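Local coordinates for uncharacterized protein (Pyrococcus furiosus, PDB 3IDU), which is of unknown function but contains a CARDB domain, described here, that binds a pair of manganese ions, at residues E104-E107 and N108-V111; T95-E99 and N100-E104. All blocks are in the same frame, centred on the assembly; numbering follows the deposited sequence.

How the contacts relate
Contact 1 (104-107 with 108-111) and contact 2 (95-99 with 100-104) are successive parts of one metal-binding loop, their centres about 8 Å apart, and they share Glu-104. Its carboxylate bridges the manganese ions of chains C and D, whose MN atoms lie 5.9 Å apart. Contact 1 supplies most ligands of the chain C ion, contact 2 most of those of the chain D ion, and Glu-107 of contact 1 and a water shared by both contacts complete the latter site. Asn-110 ND2 reaches Val-96 O at 3.0 Å, a probable hydrogen bond between the contacts, while Glu-107 OE2 and Asn-100 OD1, 3.2 Å apart, are fellow ligands of one ion.

Contact 1: residues E104-E107 and N108-V111; sequences ELNE and NNNV. With MN (manganese (II) ion), chain C; MN (manganese (II) ion), chain D.
Glu-104 OE2 is gripped by the manganese ion of chain D at 2.2 Å and, on its syn lone pair, by Asn-110 ND2 at 2.9 Å. A weak bond runs from the same ND2 to Glu-104 OE1, the oxygen that binds the manganese ion of chain C. The amide of Asn-110 thus braces the bridging carboxylate through its nitrogen while its OD1 joins the chain C ion at 2.2 Å; asparagine suits a place that needs both a donor and a neutral ligand.

Asn-109 OD1 binds that ion at 2.2 Å. Asn-106 gives it a backbone O and shapes the turn with its side chain: OD1 accepts a hydrogen bond from Asn-108 N at 2.7 Å, 42° above the carbonyl plane, in an Asx turn, and the amide stacks on that of Asn-109, with planes 17° apart. Were Asn-106 an alanine, Asn-108 N would probably lack this acceptor and the Asn-109 amide the flat group packed against it. Glu-107 bends back (chi2 -67°); OE2 binds the chain D ion and OE1 accepts a hydrogen bond from Glu-104 N.

The turn lies between strands 88-96 and 111-118; Asp-18 and Leu-19, where strand 19-24 begins, complete the chain C site.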
loop_
_atom_site.group_PDB
_atom_site.type_symbol
_atom_site.label_atom_id
_atom_site.label_comp_id
_atom_site.label_asym_id
_atom_site.label_seq_id
_atom_site.Cartn_x
_atom_site.Cartn_y
_atom_site.Cartn_z
ATOM N N GLU A 104 -11.028 -8.546 9.055
ATOM C CA GLU A 104 -10.778 -9.130 7.740
ATOM C C GLU A 104 -10.408 -10.599 7.804
ATOM O O GLU A 104 -10.188 -11.166 8.876
ATOM C CB GLU A 104 -9.615 -8.424 7.045
ATOM C CG GLU A 104 -9.660 -6.910 7.018
ATOM C CD GLU A 104 -8.268 -6.321 6.854
ATOM O OE1 GLU A 104 -7.532 -6.773 5.956
ATOM O OE2 GLU A 104 -7.905 -5.411 7.621
ATOM N N LEU A 105 -10.303 -11.191 6.622
ATOM C CA LEU A 105 -9.915 -12.586 6.485
ATOM C C LEU A 105 -8.450 -12.742 6.892
ATOM O O LEU A 105 -8.023 -13.819 7.303
ATOM C CB LEU A 105 -10.067 -13.031 5.030
ATOM C CG LEU A 105 -11.447 -12.897 4.391
ATOM C CD1 LEU A 105 -11.329 -13.130 2.893
ATOM C CD2 LEU A 105 -12.407 -13.897 5.021
ATOM N N ASN A 106 -7.685 -11.661 6.782
ATOM C CA ASN A 106 -6.267 -11.695 7.117
ATOM C C ASN A 106 -5.816 -10.296 7.536
ATOM O O ASN A 106 -6.052 -9.321 6.823
ATOM C CB ASN A 106 -5.474 -12.174 5.895
ATOM C CG ASN A 106 -4.000 -12.396 6.191
ATOM O OD1 ASN A 106 -3.512 -12.096 7.284
ATOM N ND2 ASN A 106 -3.279 -12.919 5.204
ATOM N N GLU A 107 -5.193 -10.195 8.706
ATOM C CA GLU A 107 -4.712 -8.902 9.196
ATOM C C GLU A 107 -3.196 -8.833 9.010
ATOM O O GLU A 107 -2.564 -7.816 9.312
ATOM C CB GLU A 107 -5.046 -8.723 10.688
ATOM C CG GLU A 107 -6.460 -9.134 11.108
ATOM C CD GLU A 107 -7.560 -8.248 10.540
ATOM O OE1 GLU A 107 -8.754 -8.598 10.715
ATOM O OE2 GLU A 107 -7.238 -7.204 9.929
ATOM N N ASN A 108 -2.619 -9.912 8.492
ATOM C CA ASN A 108 -1.180 -9.977 8.304
ATOM C C ASN A 108 -0.685 -9.687 6.886
ATOM O O ASN A 108 0.496 -9.857 6.591
ATOM C CB ASN A 108 -0.665 -11.342 8.785
ATOM C CG ASN A 108 -1.092 -11.654 10.215
ATOM O OD1 ASN A 108 -1.966 -12.497 10.452
ATOM N ND2 ASN A 108 -0.492 -10.953 11.175
ATOM N N ASN A 109 -1.583 -9.240 6.012
ATOM C CA ASN A 109 -1.206 -8.897 4.642
ATOM C C ASN A 109 -1.565 -7.430 4.410
ATOM O O ASN A 109 -1.798 -6.993 3.279
ATOM C CB ASN A 109 -1.937 -9.794 3.629
ATOM C CG ASN A 109 -3.453 -9.677 3.714
ATOM O OD1 ASN A 109 -3.987 -9.054 4.628
ATOM N ND2 ASN A 109 -4.152 -10.293 2.761
ATOM N N ASN A 110 -1.587 -6.673 5.502
ATOM C CA ASN A 110 -1.938 -5.258 5.465
ATOM C C ASN A 110 -0.727 -4.338 5.431
ATOM O O ASN A 110 -0.874 -3.123 5.538
ATOM C CB ASN A 110 -2.804 -4.912 6.679
ATOM C CG ASN A 110 -4.194 -5.498 6.590
ATOM O OD1 ASN A 110 -4.365 -6.676 6.290
ATOM N ND2 ASN A 110 -5.198 -4.677 6.861
ATOM N N VAL A 111 0.466 -4.904 5.280
ATOM C CA VAL A 111 1.680 -4.095 5.247
ATOM C C VAL A 111 2.579 -4.451 4.067
ATOM O O VAL A 111 2.840 -5.627 3.808
ATOM C CB VAL A 111 2.492 -4.269 6.548
ATOM C CG1 VAL A 111 3.759 -3.430 6.485
ATOM C CG2 VAL A 111 1.648 -3.867 7.749
HETATM MN MN MN C . -5.776 -7.896 5.111
HETATM MN MN MN D . -8.101 -5.060 9.776
HETATM O O HOH W 1 -0.255 -6.876 8.039
HETATM O O HOH W 2 -5.940 -4.249 10.121
#

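Contact 2: residues T95-E99 and N100-E104; sequences TVDEE and NTVVE. With MN (manganese (II) ion), chain D; MN (manganese (II) ion), chain C.
Asp-97, Asn-100 and Val-102 meet through the manganese ion of chain D. Asp-97 OD2 binds the ion at 2.3 Å, Asn-100 OD1 at 2.5 Å, and the backbone O of Val-102 at 2.4 Å. One oxygen of Glu-104, Glu-107 from further along the loop and a water make up the six ligands. The same water donates to Asp-97 O, so the aspartate holds the ion directly through its side chain and indirectly through its backbone.

Hydrogen bonds shape the loop around that carboxylate. With CG anti to the backbone N (chi1 -172°), both oxygens of Asp-97 face the following backbone. Thr-101 N meets the syn lone pair of Asp-97 OD1 at 2.8 Å, almost straight at 169°. Val-102 N approaches Asp-97 OD2 at 3.0 Å, 32° out of the carboxylate plane. OD2 therefore serves the metal and an N-H together, a double task that suits aspartate, whose short side chain stays close to its own loop. A second water links OD1 to Thr-101 OG1. Asn-100 N closes a type I turn on Asp-97 O at 2.8 Å, and Asn-100 itself adopts positive phi, a conformation asparagine tolerates well. Within 95-99, Thr-95 OG1 donates to Glu-98 OE1 at 2.7 Å, and Tyr-57 OH also bonds to that oxygen.

One salt bridge ties the loop to strand 49-58, between Glu-99 OE1 and Arg-55.

Nonpolar contact is slight: Glu-99 CG lies 3.6 Å from Thr-101 CG2.

A loop that turns its side-chain and backbone oxygens inward on an ion just after a strand marks this as a metal-binding loop, one half of the two-manganese site at the end of the CARDB beta-sandwich, a member of the E-set clan.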
loop_
_atom_site.group_PDB
_atom_site.type_symbol
_atom_site.label_atom_id
_atom_site.label_comp_id
_atom_site.label_asym_id
_atom_site.label_seq_id
_atom_site.Cartn_x
_atom_site.Cartn_y
_atom_site.Cartn_z
ATOM N N THR A 95 0.728 0.867 4.605
ATOM C CA THR A 95 -0.163 0.115 5.476
ATOM C C THR A 95 -1.614 0.469 5.213
ATOM O O THR A 95 -1.928 1.581 4.788
ATOM C CB THR A 95 0.112 0.405 6.967
ATOM O OG1 THR A 95 -0.316 1.737 7.284
ATOM C CG2 THR A 95 1.600 0.279 7.273
ATOM N N VAL A 96 -2.499 -0.486 5.465
ATOM C CA VAL A 96 -3.921 -0.245 5.308
ATOM C C VAL A 96 -4.583 -0.778 6.579
ATOM O O VAL A 96 -4.226 -1.842 7.083
ATOM C CB VAL A 96 -4.479 -0.908 4.023
ATOM C CG1 VAL A 96 -4.259 -2.411 4.055
ATOM C CG2 VAL A 96 -5.958 -0.579 3.876
ATOM N N ASP A 97 -5.533 -0.005 7.099
ATOM C CA ASP A 97 -6.219 -0.321 8.345
ATOM C C ASP A 97 -5.215 -0.647 9.439
ATOM O O ASP A 97 -5.348 -1.644 10.148
ATOM C CB ASP A 97 -7.194 -1.491 8.207
ATOM C CG ASP A 97 -8.033 -1.678 9.462
ATOM O OD1 ASP A 97 -8.318 -0.655 10.119
ATOM O OD2 ASP A 97 -8.416 -2.820 9.791
ATOM N N GLU A 98 -4.209 0.203 9.581
ATOM C CA GLU A 98 -3.189 -0.014 10.589
ATOM C C GLU A 98 -3.781 -0.019 11.996
ATOM O O GLU A 98 -3.264 -0.697 12.883
ATOM C CB GLU A 98 -2.114 1.065 10.478
ATOM C CG GLU A 98 -0.775 0.636 11.023
ATOM C CD GLU A 98 0.261 1.731 10.914
ATOM O OE1 GLU A 98 0.321 2.391 9.854
ATOM O OE2 GLU A 98 1.021 1.922 11.883
ATOM N N GLU A 99 -4.864 0.735 12.199
ATOM C CA GLU A 99 -5.522 0.811 13.511
ATOM C C GLU A 99 -6.442 -0.386 13.725
ATOM O O GLU A 99 -7.095 -0.509 14.761
ATOM C CB GLU A 99 -6.343 2.097 13.627
ATOM C CG GLU A 99 -7.280 2.332 12.456
ATOM C CD GLU A 99 -6.645 3.176 11.364
ATOM O OE1 GLU A 99 -6.447 4.389 11.600
ATOM O OE2 GLU A 99 -6.340 2.631 10.279
ATOM N N ASN A 100 -6.463 -1.265 12.729
ATOM C CA ASN A 100 -7.281 -2.467 12.726
ATOM C C ASN A 100 -8.694 -2.257 13.246
ATOM O O ASN A 100 -9.089 -2.786 14.289
ATOM C CB ASN A 100 -6.595 -3.592 13.497
ATOM C CG ASN A 100 -7.326 -4.912 13.351
ATOM O OD1 ASN A 100 -7.920 -5.205 12.294
ATOM N ND2 ASN A 100 -7.281 -5.727 14.399
ATOM N N THR A 101 -9.455 -1.475 12.492
ATOM C CA THR A 101 -10.840 -1.192 12.833
ATOM C C THR A 101 -11.755 -1.984 11.897
ATOM O O THR A 101 -12.980 -1.888 11.980
ATOM C CB THR A 101 -11.141 0.318 12.713
ATOM O OG1 THR A 101 -10.759 0.785 11.414
ATOM C CG2 THR A 101 -10.364 1.098 13.771
ATOM N N VAL A 102 -11.150 -2.774 11.012
ATOM C CA VAL A 102 -11.900 -3.591 10.061
ATOM C C VAL A 102 -11.549 -5.068 10.235
ATOM O O VAL A 102 -10.393 -5.444 10.088
ATOM C CB VAL A 102 -11.582 -3.194 8.597
ATOM C CG1 VAL A 102 -12.425 -4.017 7.639
ATOM C CG2 VAL A 102 -11.836 -1.707 8.390
ATOM N N VAL A 103 -12.540 -5.895 10.568
ATOM C CA VAL A 103 -12.301 -7.332 10.729
ATOM C C VAL A 103 -12.174 -7.931 9.340
ATOM O O VAL A 103 -13.097 -7.835 8.540
ATOM C CB VAL A 103 -13.460 -8.017 11.486
ATOM C CG1 VAL A 103 -13.255 -9.539 11.505
ATOM C CG2 VAL A 103 -13.512 -7.489 12.916
ATOM N N GLU A 104 -11.028 -8.546 9.055
ATOM C CA GLU A 104 -10.778 -9.130 7.740
ATOM C C GLU A 104 -10.408 -10.599 7.804
ATOM O O GLU A 104 -10.188 -11.166 8.876
ATOM C CB GLU A 104 -9.615 -8.424 7.045
ATOM C CG GLU A 104 -9.660 -6.910 7.018
ATOM C CD GLU A 104 -8.268 -6.321 6.854
ATOM O OE1 GLU A 104 -7.532 -6.773 5.956
ATOM O OE2 GLU A 104 -7.905 -5.411 7.621
HETATM MN MN MN D . -8.101 -5.060 9.776
HETATM MN MN MN C . -5.776 -7.896 5.111
HETATM O O HOH W 3 -9.561 1.545 9.026
HETATM O O HOH W 2 -5.940 -4.249 10.121
#